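Local structure of transcriptional regulator, GntR family (Ralstonia eutropha, 3IHU) at residues Gln114-Leu125 with Ala140-Met151. The protein probably binds DNA as a transcription factor, joining a GntR-type helix-turn-helix region to an all-helical FCD domain. Sequence-based numbering, arbitrary orientation.
Sequences QVQALRASVQAL and ARRHFYRTLLEM
Leu118 fits as a knob among Phe144, Thr147, Leu148 and Met151, with both methyls in contact. CD1 meets Leu148 CD2 at 3.5 Å and also touches the Phe144 ring, whereas CD2 turns to the selenium of selenomethionine Met151, SE, 4.1 Å away. With CG trans to the backbone N (chi1 -168°), the branch swings across to the partner helix. Phe144 in turn is a knob among Leu118, Ser121, Val122 and Leu125: Leu125 CD1 sits over one face of the ring, 4.1 Å from Phe144 CG, and Ser121 OG lies at the edge, in the ring plane, 3.3 Å from Phe144 CD1. That hydroxyl is turned back to its own helix, donating to Leu118 O, which also accepts from Val122 N. Such reciprocal knobs-into-holes packing joins two consecutive antiparallel helices of the FCD domain, an all-helical bundle; the axes of the two segments approach to 8.8 Å, with 159° between their N-to-C directions. Helix 84-105 backs Leu148 and Met151, while helix 179-195 touches Val122 and Leu125. Near the Leu125-Ala140 end, two small side chains meet, Ala124 CB against Ala140 CB at 3.7 Å. Thr147 turns CG2 to Ala117 CB, while its OG1 donates to His143 O in its own helix. At the far end the extended side chain of Gln114 runs alongside that of Met151, the two pointing opposite ways, OE1 lying 3.5 Å from Met151 CG, and a water accepts from Gln114 NE2 while donating to Glu150 O.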
ATOM      1  N   GLN A 114       1.313 -14.860  14.989  1.00 19.90           N
ATOM      2  CA  GLN A 114       1.373 -14.128  13.711  1.00 19.80           C
ATOM      3  C   GLN A 114       0.476 -14.797  12.666  1.00 20.07           C
ATOM      4  O   GLN A 114      -0.200 -14.117  11.893  1.00 19.29           O
ATOM      5  CB  GLN A 114       2.814 -14.046  13.206  1.00 19.56           C
ATOM      6  CG  GLN A 114       3.683 -13.055  13.991  1.00 19.19           C
ATOM      7  CD  GLN A 114       5.145 -13.109  13.545  1.00 19.10           C
ATOM      8  OE1 GLN A 114       5.564 -14.043  12.885  1.00 20.42           O
ATOM      9  NE2 GLN A 114       5.902 -12.094  13.879  1.00 23.27           N
ATOM     10  N   VAL A 115       0.495 -16.125  12.650  1.00 20.76           N
ATOM     11  CA  VAL A 115      -0.405 -16.920  11.818  1.00 22.24           C
ATOM     12  C   VAL A 115      -1.867 -16.556  12.105  1.00 23.15           C
ATOM     13  O   VAL A 115      -2.637 -16.327  11.168  1.00 23.05           O
ATOM     14  CB  VAL A 115      -0.148 -18.411  12.014  1.00 22.82           C
ATOM     15  CG1 VAL A 115      -1.288 -19.276  11.408  1.00 24.55           C
ATOM     16  CG2 VAL A 115       1.193 -18.773  11.440  1.00 22.80           C
ATOM     17  N   GLN A 116      -2.208 -16.438  13.388  1.00 23.64           N
ATOM     18  CA  GLN A 116      -3.549 -16.032  13.823  1.00 23.48           C
ATOM     19  C   GLN A 116      -3.901 -14.654  13.357  1.00 23.01           C
ATOM     20  O   GLN A 116      -5.024 -14.414  12.899  1.00 22.92           O
ATOM     21  CB  GLN A 116      -3.692 -16.065  15.354  1.00 24.36           C
ATOM     22  CG  GLN A 116      -3.736 -17.471  15.919  1.00 25.56           C
ATOM     23  CD  GLN A 116      -4.060 -17.507  17.420  1.00 27.83           C
ATOM     24  OE1 GLN A 116      -4.276 -16.469  18.063  1.00 26.75           O
ATOM     25  NE2 GLN A 116      -4.094 -18.709  17.969  1.00 25.44           N
ATOM     26  N   ALA A 117      -2.955 -13.730  13.484  1.00 22.43           N
ATOM     27  CA  ALA A 117      -3.101 -12.391  12.907  1.00 21.10           C
ATOM     28  C   ALA A 117      -3.292 -12.453  11.403  1.00 19.63           C
ATOM     29  O   ALA A 117      -4.141 -11.773  10.864  1.00 22.01           O
ATOM     30  CB  ALA A 117      -1.888 -11.522  13.266  1.00 21.33           C
ATOM     31  N   LEU A 118      -2.547 -13.284  10.710  1.00 19.42           N
ATOM     32  CA  LEU A 118      -2.612 -13.312   9.245  1.00 18.90           C
ATOM     33  C   LEU A 118      -3.978 -13.868   8.806  1.00 19.03           C
ATOM     34  O   LEU A 118      -4.691 -13.277   7.986  1.00 19.53           O
ATOM     35  CB  LEU A 118      -1.414 -14.084   8.621  1.00 17.94           C
ATOM     36  CG  LEU A 118      -1.321 -13.874   7.122  1.00 15.88           C
ATOM     37  CD1 LEU A 118      -0.750 -12.429   6.856  1.00 16.93           C
ATOM     38  CD2 LEU A 118      -0.506 -14.998   6.446  1.00 16.42           C
ATOM     39  N   ARG A 119      -4.383 -14.976   9.420  1.00 20.14           N
ATOM     40  CA  ARG A 119      -5.704 -15.578   9.166  1.00 18.58           C
ATOM     41  C   ARG A 119      -6.826 -14.616   9.511  1.00 18.80           C
ATOM     42  O   ARG A 119      -7.792 -14.470   8.750  1.00 18.11           O
ATOM     43  CB  ARG A 119      -5.826 -16.934   9.901  1.00 19.65           C
ATOM     44  CG  ARG A 119      -4.863 -18.042   9.319  1.00 21.36           C
ATOM     45  CD  ARG A 119      -5.141 -19.460   9.905  1.00 23.14           C
ATOM     46  NE  ARG A 119      -4.201 -20.483   9.438  1.00 22.88           N
ATOM     47  CZ  ARG A 119      -4.193 -21.018   8.208  1.00 27.42           C
ATOM     48  NH1 ARG A 119      -5.085 -20.648   7.261  1.00 30.93           N
ATOM     49  NH2 ARG A 119      -3.298 -21.945   7.906  1.00 24.22           N
ATOM     50  N   ALA A 120      -6.689 -13.894  10.613  1.00 18.16           N
ATOM     51  CA  ALA A 120      -7.700 -12.915  10.970  1.00 18.49           C
ATOM     52  C   ALA A 120      -7.776 -11.788   9.934  1.00 18.31           C
ATOM     53  O   ALA A 120      -8.886 -11.369   9.543  1.00 16.94           O
ATOM     54  CB  ALA A 120      -7.437 -12.346  12.377  1.00 18.50           C
ATOM     55  N   SER A 121      -6.603 -11.305   9.472  1.00 18.56           N
ATOM     56  CA  SER A 121      -6.584 -10.227   8.542  1.00 18.28           C
ATOM     57  C   SER A 121      -7.286 -10.696   7.293  1.00 17.42           C
ATOM     58  O   SER A 121      -8.032  -9.912   6.683  1.00 18.27           O
ATOM     59  CB  SER A 121      -5.148  -9.739   8.221  1.00 18.66           C
ATOM     60  OG  SER A 121      -4.438 -10.693   7.443  1.00 21.36           O
ATOM     61  N   VAL A 122      -7.085 -11.957   6.908  1.00 17.27           N
ATOM     62  CA  VAL A 122      -7.755 -12.473   5.691  1.00 18.11           C
ATOM     63  C   VAL A 122      -9.286 -12.497   5.868  1.00 18.73           C
ATOM     64  O   VAL A 122     -10.026 -12.050   4.968  1.00 18.43           O
ATOM     65  CB  VAL A 122      -7.196 -13.852   5.204  1.00 18.46           C
ATOM     66  CG1 VAL A 122      -7.976 -14.425   3.972  1.00 17.67           C
ATOM     67  CG2 VAL A 122      -5.769 -13.671   4.800  1.00 18.20           C
ATOM     68  N   GLN A 123      -9.781 -12.983   7.012  1.00 18.65           N
ATOM     69  CA  GLN A 123     -11.222 -12.999   7.311  0.50 19.25           C
ATOM     70  C   GLN A 123     -11.822 -11.603   7.144  1.00 19.24           C
ATOM     71  O   GLN A 123     -12.890 -11.410   6.540  1.00 19.02           O
ATOM     72  CB  GLN A 123     -11.467 -13.530   8.745  0.50 19.30           C
ATOM     73  CG  GLN A 123     -10.998 -15.015   8.944  0.50 19.51           C
ATOM     74  CD  GLN A 123     -10.780 -15.408  10.405  0.50 19.55           C
ATOM     75  OE1 GLN A 123      -9.775 -16.038  10.753  0.50 18.04           O
ATOM     76  NE2 GLN A 123     -11.732 -15.062  11.256  0.50 18.78           N
ATOM     77  N   ALA A 124     -11.113 -10.614   7.689  1.00 19.30           N
ATOM     78  CA  ALA A 124     -11.566  -9.205   7.593  1.00 19.68           C
ATOM     79  C   ALA A 124     -11.598  -8.667   6.138  1.00 19.12           C
ATOM     80  O   ALA A 124     -12.448  -7.832   5.787  1.00 17.07           O
ATOM     81  CB  ALA A 124     -10.672  -8.278   8.462  1.00 20.69           C
ATOM     82  N   LEU A 125     -10.631  -9.069   5.308  1.00 17.87           N
ATOM     83  CA  LEU A 125     -10.699  -8.730   3.894  1.00 17.79           C
ATOM     84  C   LEU A 125     -11.962  -9.321   3.237  1.00 18.27           C
ATOM     85  O   LEU A 125     -12.672  -8.608   2.490  1.00 19.32           O
ATOM     86  CB  LEU A 125      -9.441  -9.200   3.123  1.00 17.25           C
ATOM     87  CG  LEU A 125      -8.210  -8.370   3.443  1.00 15.09           C
ATOM     88  CD1 LEU A 125      -6.947  -9.167   3.104  1.00 12.75           C
ATOM     89  CD2 LEU A 125      -8.273  -6.970   2.767  1.00 14.00           C
ATOM     90  N   ALA A 140      -8.089  -3.413   6.377  1.00 21.56           N
ATOM     91  CA  ALA A 140      -7.714  -4.806   6.559  1.00 21.23           C
ATOM     92  C   ALA A 140      -6.554  -5.115   5.587  1.00 19.85           C
ATOM     93  O   ALA A 140      -5.685  -5.871   5.915  1.00 20.20           O
ATOM     94  CB  ALA A 140      -8.908  -5.774   6.321  1.00 19.94           C
ATOM     95  N   ARG A 141      -6.544  -4.508   4.404  1.00 20.36           N
ATOM     96  CA  ARG A 141      -5.409  -4.666   3.494  1.00 20.70           C
ATOM     97  C   ARG A 141      -4.113  -4.217   4.171  1.00 20.92           C
ATOM     98  O   ARG A 141      -3.111  -4.955   4.204  1.00 20.12           O
ATOM     99  CB  ARG A 141      -5.614  -3.937   2.175  1.00 21.31           C
ATOM    100  CG  ARG A 141      -4.442  -4.225   1.146  1.00 21.49           C
ATOM    101  CD  ARG A 141      -4.264  -3.098   0.145  1.00 26.31           C
ATOM    102  NE  ARG A 141      -3.821  -1.851   0.769  1.00 25.94           N
ATOM    103  CZ  ARG A 141      -2.602  -1.627   1.267  1.00 31.04           C
ATOM    104  NH1 ARG A 141      -1.657  -2.572   1.301  1.00 33.87           N
ATOM    105  NH2 ARG A 141      -2.328  -0.455   1.807  1.00 30.06           N
ATOM    106  N   ARG A 142      -4.126  -3.012   4.725  1.00 22.15           N
ATOM    107  CA  ARG A 142      -2.942  -2.513   5.403  0.50 22.67           C
ATOM    108  C   ARG A 142      -2.503  -3.504   6.506  1.00 22.77           C
ATOM    109  O   ARG A 142      -1.310  -3.834   6.585  1.00 21.66           O
ATOM    110  CB  ARG A 142      -3.157  -1.079   5.920  0.50 23.49           C
ATOM    111  CG  ARG A 142      -1.884  -0.235   5.983  0.50 25.73           C
ATOM    112  CD  ARG A 142      -2.132   1.298   6.133  0.50 25.79           C
ATOM    113  NE  ARG A 142      -2.686   1.936   4.928  0.50 25.12           N
ATOM    114  CZ  ARG A 142      -1.977   2.340   3.866  0.50 25.46           C
ATOM    115  NH1 ARG A 142      -0.663   2.173   3.811  0.50 24.08           N
ATOM    116  NH2 ARG A 142      -2.603   2.910   2.843  0.50 24.41           N
ATOM    117  N   HIS A 143      -3.438  -3.997   7.329  1.00 20.91           N
ATOM    118  CA  HIS A 143      -3.119  -4.953   8.362  1.00 20.73           C
ATOM    119  C   HIS A 143      -2.496  -6.270   7.856  1.00 19.33           C
ATOM    120  O   HIS A 143      -1.564  -6.822   8.458  1.00 18.33           O
ATOM    121  CB  HIS A 143      -4.404  -5.254   9.192  1.00 22.08           C
ATOM    122  CG  HIS A 143      -4.154  -6.110  10.377  1.00 25.85           C
ATOM    123  ND1 HIS A 143      -3.163  -5.826  11.298  1.00 30.85           N
ATOM    124  CD2 HIS A 143      -4.762  -7.244  10.813  1.00 28.68           C
ATOM    125  CE1 HIS A 143      -3.166  -6.754  12.240  1.00 29.36           C
ATOM    126  NE2 HIS A 143      -4.126  -7.620  11.972  1.00 27.97           N
ATOM    127  N   PHE A 144      -3.032  -6.772   6.755  1.00 17.85           N
ATOM    128  CA  PHE A 144      -2.510  -7.951   6.094  1.00 17.03           C
ATOM    129  C   PHE A 144      -1.035  -7.751   5.713  1.00 15.87           C
ATOM    130  O   PHE A 144      -0.177  -8.560   6.067  1.00 12.95           O
ATOM    131  CB  PHE A 144      -3.340  -8.168   4.832  1.00 17.20           C
ATOM    132  CG  PHE A 144      -2.930  -9.324   4.015  1.00 17.75           C
ATOM    133  CD1 PHE A 144      -2.964 -10.584   4.530  1.00 20.31           C
ATOM    134  CD2 PHE A 144      -2.538  -9.155   2.703  1.00 20.45           C
ATOM    135  CE1 PHE A 144      -2.629 -11.668   3.747  1.00 21.29           C
ATOM    136  CE2 PHE A 144      -2.202 -10.242   1.912  1.00 17.84           C
ATOM    137  CZ  PHE A 144      -2.257 -11.501   2.456  1.00 19.80           C
ATOM    138  N   TYR A 145      -0.753  -6.628   5.044  1.00 16.04           N
ATOM    139  CA  TYR A 145       0.619  -6.313   4.613  1.00 17.30           C
ATOM    140  C   TYR A 145       1.527  -6.148   5.797  1.00 17.77           C
ATOM    141  O   TYR A 145       2.643  -6.675   5.803  1.00 17.95           O
ATOM    142  CB  TYR A 145       0.645  -5.051   3.742  1.00 16.94           C
ATOM    143  CG  TYR A 145       0.355  -5.327   2.292  1.00 19.88           C
ATOM    144  CD1 TYR A 145      -0.866  -5.792   1.872  1.00 22.50           C
ATOM    145  CD2 TYR A 145       1.325  -5.074   1.309  1.00 24.33           C
ATOM    146  CE1 TYR A 145      -1.122  -6.046   0.548  1.00 23.37           C
ATOM    147  CE2 TYR A 145       1.070  -5.338  -0.021  1.00 25.95           C
ATOM    148  CZ  TYR A 145      -0.140  -5.810  -0.395  1.00 24.58           C
ATOM    149  OH  TYR A 145      -0.335  -6.031  -1.704  1.00 25.17           O
ATOM    150  N   ARG A 146       1.079  -5.413   6.814  1.00 17.69           N
ATOM    151  CA  ARG A 146       1.908  -5.247   7.998  1.00 19.38           C
ATOM    152  C   ARG A 146       2.233  -6.582   8.703  1.00 18.48           C
ATOM    153  O   ARG A 146       3.366  -6.822   9.154  1.00 17.68           O
ATOM    154  CB  ARG A 146       1.259  -4.236   8.967  1.00 19.52           C
ATOM    155  CG  ARG A 146       1.856  -4.193  10.383  1.00 26.30           C
ATOM    156  CD  ARG A 146       3.383  -3.956  10.430  1.00 35.97           C
ATOM    157  NE  ARG A 146       3.792  -2.763   9.667  1.00 42.59           N
ATOM    158  CZ  ARG A 146       3.955  -1.536  10.168  1.00 44.74           C
ATOM    159  NH1 ARG A 146       3.741  -1.286  11.450  1.00 45.86           N
ATOM    160  NH2 ARG A 146       4.334  -0.545   9.366  1.00 45.90           N
ATOM    161  N   THR A 147       1.263  -7.484   8.767  1.00 18.34           N
ATOM    162  CA  THR A 147       1.511  -8.801   9.373  1.00 17.77           C
ATOM    163  C   THR A 147       2.536  -9.554   8.543  1.00 17.57           C
ATOM    164  O   THR A 147       3.479 -10.151   9.092  1.00 15.08           O
ATOM    165  CB  THR A 147       0.193  -9.590   9.516  1.00 18.32           C
ATOM    166  OG1 THR A 147      -0.803  -8.730  10.086  1.00 18.12           O
ATOM    167  CG2 THR A 147       0.352 -10.763  10.379  1.00 17.69           C
ATOM    168  N   LEU A 148       2.395  -9.499   7.218  1.00 17.93           N
ATOM    169  CA  LEU A 148       3.380 -10.145   6.376  1.00 17.97           C
ATOM    170  C   LEU A 148       4.756  -9.570   6.680  1.00 18.60           C
ATOM    171  O   LEU A 148       5.755 -10.311   6.731  1.00 16.80           O
ATOM    172  CB  LEU A 148       3.064 -10.034   4.879  1.00 18.09           C
ATOM    173  CG  LEU A 148       1.837 -10.787   4.381  1.00 18.11           C
ATOM    174  CD1 LEU A 148       1.584 -10.393   2.906  1.00 13.23           C
ATOM    175  CD2 LEU A 148       2.001 -12.344   4.618  1.00 15.85           C
ATOM    176  N   LEU A 149       4.808  -8.260   6.904  1.00 19.42           N
ATOM    177  CA  LEU A 149       6.101  -7.597   7.157  1.00 19.62           C
ATOM    178  C   LEU A 149       6.712  -8.085   8.455  1.00 19.39           C
ATOM    179  O   LEU A 149       7.881  -8.444   8.489  1.00 19.47           O
ATOM    180  CB  LEU A 149       5.920  -6.090   7.189  1.00 19.21           C
ATOM    181  CG  LEU A 149       7.187  -5.251   7.342  1.00 19.62           C
ATOM    182  CD1 LEU A 149       8.190  -5.392   6.146  1.00 21.13           C
ATOM    183  CD2 LEU A 149       6.725  -3.832   7.486  1.00 20.90           C
ATOM    184  N   GLU A 150       5.905  -8.145   9.498  1.00 20.15           N
ATOM    185  CA  GLU A 150       6.367  -8.551  10.815  1.00 21.09           C
ATOM    186  C   GLU A 150       6.832  -9.979  10.794  1.00 19.82           C
ATOM    187  O   GLU A 150       7.808 -10.319  11.466  1.00 20.20           O
ATOM    188  CB  GLU A 150       5.285  -8.372  11.888  1.00 21.63           C
ATOM    189  CG  GLU A 150       4.879  -6.924  12.160  1.00 26.28           C
ATOM    190  CD  GLU A 150       6.092  -5.994  12.400  1.00 31.86           C
ATOM    191  OE1 GLU A 150       6.997  -6.368  13.196  1.00 33.02           O
ATOM    192  OE2 GLU A 150       6.151  -4.903  11.763  1.00 33.06           O
HETATM  193  N   MSE A 151       6.166 -10.795   9.994  1.00 17.92           N
HETATM  194  CA  MSE A 151       6.526 -12.193   9.819  1.00 16.82           C
HETATM  195  C   MSE A 151       7.899 -12.374   9.201  1.00 18.62           C
HETATM  196  O   MSE A 151       8.655 -13.239   9.623  1.00 17.67           O
HETATM  197  CB  MSE A 151       5.440 -12.910   8.973  1.00 17.51           C
HETATM  198  CG  MSE A 151       4.230 -13.289   9.755  1.00 15.43           C
HETATM  199 SE   MSE A 151       2.743 -13.925   8.701  0.75  9.46          SE
HETATM  200  CE  MSE A 151       3.472 -15.763   8.726  1.00 14.36           C
TER
HETATM  201  O   HOH W   1       9.132 -12.018  13.657  1.00 36.42           O